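Local coordinates for protein sulfotransferase (Mus musculus, PDB 5X2B) that probably transfers sulfonate groups to acceptor molecules, and binds adenosine-3'-5'-diphosphate, at residues N249-P253 / K254-G258. Residues are numbered along the deposited sequence; the frame is centred on the assembly and turned at random.
Sequences NYFTP and KQNRG. Unlike the reference sequence in segment 254-258: G258 (reference Val).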
ATOM      1  N   ASN A 249       7.659 -21.132   1.107  1.00 33.52           N
ATOM      2  CA  ASN A 249       8.396 -21.733   0.038  1.00 38.63           C
ATOM      3  C   ASN A 249       9.652 -20.975  -0.247  1.00 37.16           C
ATOM      4  O   ASN A 249      10.257 -21.178  -1.275  1.00 43.43           O
ATOM      5  CB  ASN A 249       7.495 -21.885  -1.152  1.00 25.72           C
ATOM      6  CG  ASN A 249       6.369 -22.780  -0.825  1.00 37.20           C
ATOM      7  OD1 ASN A 249       5.358 -22.348  -0.309  1.00 58.88           O
ATOM      8  ND2 ASN A 249       6.570 -24.045  -1.010  1.00 35.40           N
ATOM      9  N   TYR A 250      10.062 -20.150   0.714  1.00 29.57           N
ATOM     10  CA  TYR A 250      11.292 -19.378   0.613  1.00 23.72           C
ATOM     11  C   TYR A 250      12.110 -19.197   1.891  1.00 35.39           C
ATOM     12  O   TYR A 250      13.292 -18.946   1.796  1.00 50.60           O
ATOM     13  CB  TYR A 250      10.970 -17.992   0.155  1.00 36.71           C
ATOM     14  CG  TYR A 250      10.429 -17.874  -1.222  1.00 42.33           C
ATOM     15  CD1 TYR A 250      11.252 -17.565  -2.284  1.00 37.80           C
ATOM     16  CD2 TYR A 250       9.069 -18.027  -1.455  1.00 47.52           C
ATOM     17  CE1 TYR A 250      10.732 -17.439  -3.564  1.00 31.95           C
ATOM     18  CE2 TYR A 250       8.539 -17.902  -2.720  1.00 37.77           C
ATOM     19  CZ  TYR A 250       9.371 -17.614  -3.774  1.00 45.60           C
ATOM     20  OH  TYR A 250       8.809 -17.507  -5.027  1.00 43.13           O
ATOM     21  N   PHE A 251      11.505 -19.273   3.069  1.00 33.78           N
ATOM     22  CA  PHE A 251      12.229 -19.026   4.326  1.00 24.52           C
ATOM     23  C   PHE A 251      12.937 -20.273   4.868  1.00 34.91           C
ATOM     24  O   PHE A 251      12.321 -21.333   5.054  1.00 57.96           O
ATOM     25  CB  PHE A 251      11.276 -18.508   5.404  1.00 25.93           C
ATOM     26  CG  PHE A 251      11.082 -17.014   5.391  1.00 30.45           C
ATOM     27  CD1 PHE A 251      10.226 -16.439   4.504  1.00 22.87           C
ATOM     28  CD2 PHE A 251      11.747 -16.188   6.299  1.00 31.99           C
ATOM     29  CE1 PHE A 251      10.034 -15.078   4.499  1.00 40.20           C
ATOM     30  CE2 PHE A 251      11.561 -14.847   6.295  1.00 28.12           C
ATOM     31  CZ  PHE A 251      10.710 -14.286   5.397  1.00 36.64           C
ATOM     32  N   THR A 252      14.230 -20.152   5.154  1.00 36.55           N
ATOM     33  CA  THR A 252      14.958 -21.266   5.696  1.00 25.46           C
ATOM     34  C   THR A 252      14.776 -21.220   7.180  1.00 31.19           C
ATOM     35  O   THR A 252      14.603 -20.151   7.741  1.00 41.81           O
ATOM     36  CB  THR A 252      16.426 -21.196   5.427  1.00 32.40           C
ATOM     37  OG1 THR A 252      16.992 -20.145   6.220  1.00 27.82           O
ATOM     38  CG2 THR A 252      16.704 -21.012   3.920  1.00 26.40           C
ATOM     39  N   PRO A 253      14.851 -22.382   7.828  1.00 33.86           N
ATOM     40  CA  PRO A 253      14.502 -22.474   9.236  1.00 30.15           C
ATOM     41  C   PRO A 253      15.229 -21.398   9.939  1.00 35.01           C
ATOM     42  O   PRO A 253      14.710 -20.892  10.908  1.00 42.20           O
ATOM     43  CB  PRO A 253      15.055 -23.832   9.632  1.00 39.64           C
ATOM     44  CG  PRO A 253      14.958 -24.622   8.372  1.00 31.45           C
ATOM     45  CD  PRO A 253      15.376 -23.652   7.320  1.00 46.14           C
ATOM     46  N   LYS A 254      16.414 -21.042   9.457  1.00 38.39           N
ATOM     47  CA  LYS A 254      17.200 -20.011  10.114  1.00 40.46           C
ATOM     48  C   LYS A 254      16.553 -18.656   9.953  1.00 36.59           C
ATOM     49  O   LYS A 254      16.219 -17.969  10.932  1.00 38.77           O
ATOM     50  CB  LYS A 254      18.562 -19.961   9.498  1.00 35.85           C
ATOM     51  CG  LYS A 254      19.601 -19.850  10.499  1.00 26.77           C
ATOM     52  CD  LYS A 254      20.923 -19.558   9.860  1.00 50.82           C
ATOM     53  CE  LYS A 254      22.109 -20.106  10.687  1.00 79.78           C
ATOM     54  NZ  LYS A 254      22.235 -21.608  10.722  1.00 58.21           N
ATOM     55  N   GLN A 255      16.360 -18.289   8.697  1.00 28.28           N
ATOM     56  CA  GLN A 255      15.723 -17.027   8.371  1.00 23.55           C
ATOM     57  C   GLN A 255      14.382 -16.888   9.107  1.00 26.57           C
ATOM     58  O   GLN A 255      13.973 -15.823   9.535  1.00 30.63           O
ATOM     59  CB  GLN A 255      15.497 -16.980   6.892  1.00 26.50           C
ATOM     60  CG  GLN A 255      16.778 -16.911   6.169  1.00 21.52           C
ATOM     61  CD  GLN A 255      16.576 -17.135   4.718  1.00 30.30           C
ATOM     62  OE1 GLN A 255      15.470 -17.404   4.278  1.00 31.82           O
ATOM     63  NE2 GLN A 255      17.626 -17.054   3.968  1.00 29.38           N
ATOM     64  N   ASN A 256      13.681 -17.972   9.297  1.00 28.37           N
ATOM     65  CA  ASN A 256      12.478 -17.805  10.027  1.00 22.16           C
ATOM     66  C   ASN A 256      12.783 -17.475  11.493  1.00 44.86           C
ATOM     67  O   ASN A 256      12.385 -16.428  11.986  1.00 55.40           O
ATOM     68  CB  ASN A 256      11.639 -19.019   9.899  1.00 41.55           C
ATOM     69  CG  ASN A 256      10.208 -18.722  10.181  1.00 71.68           C
ATOM     70  OD1 ASN A 256       9.725 -17.629   9.868  1.00 74.43           O
ATOM     71  ND2 ASN A 256       9.511 -19.667  10.806  1.00 78.48           N
ATOM     72  N   ARG A 257      13.527 -18.331  12.177  1.00 36.89           N
ATOM     73  CA  ARG A 257      13.866 -18.087  13.582  1.00 32.33           C
ATOM     74  C   ARG A 257      14.245 -16.637  13.739  1.00 34.20           C
ATOM     75  O   ARG A 257      13.782 -15.937  14.637  1.00 39.59           O
ATOM     76  CB  ARG A 257      15.070 -18.922  14.044  1.00 47.04           C
ATOM     77  CG  ARG A 257      14.987 -20.492  13.912  1.00 66.10           C
ATOM     78  CD  ARG A 257      14.298 -21.205  15.102  1.00 71.95           C
ATOM     79  NE  ARG A 257      14.138 -22.652  14.888  1.00 74.56           N
ATOM     80  CZ  ARG A 257      13.228 -23.417  15.503  1.00 86.47           C
ATOM     81  NH1 ARG A 257      12.387 -22.890  16.390  1.00 50.92           N
ATOM     82  NH2 ARG A 257      13.145 -24.716  15.229  1.00 67.14           N
ATOM     83  N   GLY A 258      15.144 -16.197  12.876  1.00 34.56           N
ATOM     84  CA  GLY A 258      15.662 -14.859  13.008  1.00 28.79           C
ATOM     85  C   GLY A 258      14.476 -13.920  12.865  1.00 51.49           C
ATOM     86  O   GLY A 258      14.322 -12.968  13.623  1.00 55.03           O
TER
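T252 and Q255 meet where the loop 249-253 runs directly into helix 253-266, with N256 N bonded to T252 O at 2.8 Å and R257 N to P253 O in the opening turn of the helix. Two reciprocal bonds join T252 and Q255. Q255 N donates to T252 OG1 at 3.2 Å, almost straight at 171°. This hydroxyl sits between the backbone N and the carbonyl carbon of T252 (chi1 71°), which turns it to the first turn of the helix. In return, T252 N donates to Q255 OE1 at 3.1 Å. That donor stands above the carbonyl plane of the amide, 54° out of it. The Q255 side chain reaches back across T252 at a slant with its outer bonds stretched out, and OE1 also lies 3.8 Å from the T252 methyl CG2. W136 NE1 is a second donor to OE1, so two N-H groups grip this oxygen. An alanine in place of Q255 would probably leave T252 N and the W136 indole N-H without their shared acceptor. F251 packs against the same turn. Its CD2 lies 3.9 Å from Q255 CB, and the ring edge meets N256 N near the ring plane. The ring and the Q255 amide stand almost at right angles. F251 also makes edge-to-face contacts with W136 and F259, while N256 OD1 takes a hydrogen bond from K114. K114 and W136 tie the turn to helices 113-126 and 136-145; F259 lies further along helix 253-266 itself. T252 is the N-cap of helix 253-266, P253 is its first residue, and T252 with Q255 forms a classic capping box at the surface of the sulfotransferase domain.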